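Local atomic coordinates of glycosyl hydrolases family 31 family protein (Aspergillus niger, PDB entry 6DRU), a protein that catalyses release of alpha-xylose from the non-reducing terminal glucose of xyloglucan oligosaccharides as a glycoside hydrolase of family 31. Residues I21-F29 with L76-R84. Numbering follows the deposited sequence.
Sequences IQPFGYDGF and LRNGNIILR. With MAN (alpha-D-mannopyranose), chain I.
Two beta hairpins, 21-29 and 76-84, pack face to face in the N-terminal beta region of this family 31 enzyme, joining the mixed sheet that holds strands 17-23 and 28-35 to the four-stranded antiparallel sheet that begins with 74-78 and 81-85. Their turns meet through Asn78 and Asp27. Asn78 reaches into the loop of the opposite hairpin with CG anti to its backbone N (chi1 172°), and ND2 spends both hydrogens there: one on Gly25 O at 3.0 Å, the other on Gly28 O at 2.9 Å, each acceptor lying close to the amide plane. Gly28 O also accepts from Phe24 N, so the same carbonyl closes its own hairpin and receives the visiting amide. Tyr2 OH bonds to Asn78 OD1. In return, Asp27 OD1 takes Asn80 N at 2.9 Å on its anti side, where the type II' turn 78-81 presents that N-H. The carboxylate and the Asn80 amide stack with planes 23° apart, while Asp27 OD2 pairs with Arg234 of helix 228-239. Behind the turns, the end of the Phe29 ring rests on the near side of the second hairpin, reaching both of its paired strands: CZ brings the ring edge to Leu76 O (3.5 Å), and CE2 lies 3.7 Å from both Ile81 CG2 and Leu83 CB. Farther along, Ile21 CG2 meets Leu83 CD2 at 3.6 Å. The sheets thus join through a hydrocarbon interior closed at the turn end by reciprocal polar bonds: the buried amide is satisfied at both ends, and the Asp27 charge is probably stabilised by Arg234.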
loop_
_atom_site.group_PDB
_atom_site.type_symbol
_atom_site.label_atom_id
_atom_site.label_comp_id
_atom_site.label_asym_id
_atom_site.label_seq_id
_atom_site.Cartn_x
_atom_site.Cartn_y
_atom_site.Cartn_z
ATOM N N ILE A 21 23.914 -13.745 14.898
ATOM C CA ILE A 21 23.771 -15.129 15.334
ATOM C C ILE A 21 24.457 -15.267 16.686
ATOM O O ILE A 21 25.645 -14.951 16.821
ATOM C CB ILE A 21 24.368 -16.109 14.314
ATOM C CG1 ILE A 21 23.901 -15.761 12.900
ATOM C CG2 ILE A 21 23.982 -17.537 14.663
ATOM C CD1 ILE A 21 25.036 -15.617 11.910
ATOM N N GLN A 22 23.714 -15.738 17.685
ATOM C CA GLN A 22 24.249 -15.903 19.026
ATOM C C GLN A 22 23.963 -17.306 19.542
ATOM O O GLN A 22 22.896 -17.867 19.264
ATOM C CB GLN A 22 23.641 -14.880 19.996
ATOM C CG GLN A 22 23.641 -13.453 19.489
ATOM C CD GLN A 22 22.788 -12.540 20.346
ATOM O OE1 GLN A 22 21.563 -12.662 20.374
ATOM N NE2 GLN A 22 23.433 -11.623 21.056
ATOM N N PRO A 23 24.890 -17.897 20.293
ATOM C CA PRO A 23 24.556 -19.119 21.030
ATOM C C PRO A 23 23.483 -18.816 22.062
ATOM O O PRO A 23 23.524 -17.789 22.742
ATOM C CB PRO A 23 25.884 -19.518 21.683
ATOM C CG PRO A 23 26.671 -18.247 21.745
ATOM C CD PRO A 23 26.280 -17.471 20.524
ATOM N N PHE A 24 22.506 -19.714 22.166
ATOM C CA PHE A 24 21.325 -19.465 22.986
ATOM C C PHE A 24 20.892 -20.772 23.632
ATOM O O PHE A 24 20.384 -21.667 22.951
ATOM C CB PHE A 24 20.197 -18.867 22.144
ATOM C CG PHE A 24 19.347 -17.886 22.887
ATOM C CD1 PHE A 24 19.781 -16.587 23.082
ATOM C CD2 PHE A 24 18.114 -18.259 23.389
ATOM C CE1 PHE A 24 19.000 -15.679 23.768
ATOM C CE2 PHE A 24 17.327 -17.356 24.074
ATOM C CZ PHE A 24 17.772 -16.063 24.265
ATOM N N GLY A 25 21.076 -20.872 24.946
ATOM C CA GLY A 25 20.735 -22.079 25.667
ATOM C C GLY A 25 21.616 -23.260 25.279
ATOM O O GLY A 25 22.618 -23.138 24.572
ATOM N N TYR A 26 21.214 -24.428 25.772
ATOM C CA TYR A 26 21.930 -25.660 25.468
ATOM C C TYR A 26 21.671 -26.064 24.023
ATOM O O TYR A 26 20.515 -26.212 23.611
ATOM C CB TYR A 26 21.499 -26.775 26.417
ATOM C CG TYR A 26 21.992 -26.615 27.838
ATOM C CD1 TYR A 26 23.308 -26.260 28.101
ATOM C CD2 TYR A 26 21.143 -26.828 28.916
ATOM C CE1 TYR A 26 23.763 -26.115 29.397
ATOM C CE2 TYR A 26 21.589 -26.686 30.216
ATOM C CZ TYR A 26 22.900 -26.329 30.450
ATOM O OH TYR A 26 23.355 -26.185 31.741
ATOM N N ASP A 27 22.748 -26.241 23.257
ATOM C CA ASP A 27 22.680 -26.763 21.890
ATOM C C ASP A 27 21.762 -25.923 21.002
ATOM O O ASP A 27 21.028 -26.454 20.168
ATOM C CB ASP A 27 22.226 -28.225 21.885
ATOM C CG ASP A 27 22.790 -29.021 23.046
ATOM O OD1 ASP A 27 24.022 -29.220 23.097
ATOM O OD2 ASP A 27 21.994 -29.455 23.908
ATOM N N GLY A 28 21.812 -24.607 21.162
ATOM C CA GLY A 28 20.920 -23.730 20.427
ATOM C C GLY A 28 21.626 -22.500 19.900
ATOM O O GLY A 28 22.605 -22.020 20.475
ATOM N N PHE A 29 21.112 -21.997 18.778
ATOM C CA PHE A 29 21.534 -20.729 18.201
ATOM C C PHE A 29 20.315 -19.841 17.998
ATOM O O PHE A 29 19.232 -20.327 17.656
ATOM C CB PHE A 29 22.261 -20.925 16.866
ATOM C CG PHE A 29 23.713 -21.275 17.014
ATOM C CD1 PHE A 29 24.583 -20.413 17.658
ATOM C CD2 PHE A 29 24.208 -22.463 16.503
ATOM C CE1 PHE A 29 25.923 -20.731 17.796
ATOM C CE2 PHE A 29 25.546 -22.786 16.636
ATOM C CZ PHE A 29 26.404 -21.918 17.284
ATOM N N LEU A 76 31.144 -21.635 14.376
ATOM C CA LEU A 76 30.861 -21.413 15.785
ATOM C C LEU A 76 30.132 -22.634 16.324
ATOM O O LEU A 76 29.238 -23.171 15.664
ATOM C CB LEU A 76 30.020 -20.146 16.002
ATOM C CG LEU A 76 30.315 -19.296 17.244
ATOM C CD1 LEU A 76 29.525 -17.997 17.191
ATOM C CD2 LEU A 76 30.024 -20.042 18.543
ATOM N N ARG A 77 30.521 -23.073 17.518
ATOM C CA ARG A 77 29.954 -24.266 18.125
ATOM C C ARG A 77 29.442 -23.950 19.520
ATOM O O ARG A 77 30.113 -23.268 20.302
ATOM C CB ARG A 77 30.980 -25.404 18.201
ATOM C CG ARG A 77 30.466 -26.634 18.932
ATOM C CD ARG A 77 31.428 -27.802 18.843
ATOM N NE ARG A 77 30.912 -28.965 19.559
ATOM C CZ ARG A 77 31.518 -30.146 19.605
ATOM N NH1 ARG A 77 32.669 -30.328 18.973
ATOM N NH2 ARG A 77 30.971 -31.144 20.284
ATOM N N ASN A 78 28.247 -24.453 19.822
ATOM C CA ASN A 78 27.653 -24.349 21.151
ATOM C C ASN A 78 26.968 -25.676 21.445
ATOM O O ASN A 78 25.978 -26.021 20.793
ATOM C CB ASN A 78 26.660 -23.189 21.230
ATOM C CG ASN A 78 25.880 -23.179 22.529
ATOM O OD1 ASN A 78 26.374 -23.615 23.569
ATOM N ND2 ASN A 78 24.647 -22.686 22.475
ATOM N N GLY A 79 27.490 -26.417 22.414
ATOM C CA GLY A 79 26.922 -27.723 22.705
ATOM C C GLY A 79 27.209 -28.690 21.575
ATOM O O GLY A 79 28.355 -28.840 21.137
ATOM N N ASN A 80 26.163 -29.349 21.081
ATOM C CA ASN A 80 26.296 -30.301 19.989
ATOM C C ASN A 80 25.843 -29.729 18.652
ATOM O O ASN A 80 25.793 -30.466 17.661
ATOM C CB ASN A 80 25.529 -31.594 20.302
ATOM C CG ASN A 80 24.045 -31.363 20.560
ATOM O OD1 ASN A 80 23.447 -30.416 20.051
ATOM N ND2 ASN A 80 23.443 -32.243 21.354
ATOM N N ILE A 81 25.511 -28.440 18.598
ATOM C CA ILE A 81 25.118 -27.781 17.358
ATOM C C ILE A 81 26.275 -26.912 16.887
ATOM O O ILE A 81 26.980 -26.295 17.698
ATOM C CB ILE A 81 23.823 -26.959 17.535
ATOM C CG1 ILE A 81 23.255 -26.551 16.176
ATOM C CG2 ILE A 81 24.055 -25.720 18.384
ATOM C CD1 ILE A 81 21.918 -25.847 16.265
ATOM N N ILE A 82 26.500 -26.894 15.576
ATOM C CA ILE A 82 27.576 -26.120 14.970
ATOM C C ILE A 82 26.992 -25.260 13.860
ATOM O O ILE A 82 26.163 -25.725 13.071
ATOM C CB ILE A 82 28.692 -27.034 14.417
ATOM C CG1 ILE A 82 29.477 -27.683 15.559
ATOM C CG2 ILE A 82 29.630 -26.264 13.500
ATOM C CD1 ILE A 82 30.689 -28.464 15.092
ATOM N N LEU A 83 27.428 -24.006 13.804
ATOM C CA LEU A 83 27.071 -23.094 12.728
ATOM C C LEU A 83 28.255 -22.940 11.786
ATOM O O LEU A 83 29.397 -22.784 12.228
ATOM C CB LEU A 83 26.660 -21.729 13.284
ATOM C CG LEU A 83 26.868 -20.512 12.377
ATOM C CD1 LEU A 83 25.851 -20.477 11.244
ATOM C CD2 LEU A 83 26.827 -19.228 13.190
ATOM N N ARG A 84 27.978 -22.995 10.487
ATOM C CA ARG A 84 28.997 -22.803 9.459
ATOM C C ARG A 84 28.480 -21.788 8.449
ATOM O O ARG A 84 27.543 -22.077 7.698
ATOM C CB ARG A 84 29.350 -24.124 8.773
ATOM C CG ARG A 84 30.220 -25.048 9.611
ATOM C CD ARG A 84 30.901 -26.101 8.749
ATOM N NE ARG A 84 31.828 -26.922 9.522
ATOM C CZ ARG A 84 31.538 -28.125 10.009
ATOM N NH1 ARG A 84 30.341 -28.656 9.804
ATOM N NH2 ARG A 84 32.446 -28.797 10.703
HETATM C C1 MAN I . 31.214 -31.689 3.663
HETATM C C2 MAN I . 32.482 -32.347 4.159
HETATM C C3 MAN I . 32.556 -32.236 5.667
HETATM C C4 MAN I . 32.280 -30.818 6.125
HETATM C C5 MAN I . 31.064 -30.251 5.422
HETATM C C6 MAN I . 30.894 -28.801 5.819
HETATM O O2 MAN I . 33.606 -31.719 3.587
HETATM O O3 MAN I . 33.846 -32.610 6.092
HETATM O O4 MAN I . 32.049 -30.818 7.514
HETATM O O5 MAN I . 31.227 -30.331 4.025
HETATM O O6 MAN I . 31.906 -28.036 5.202
#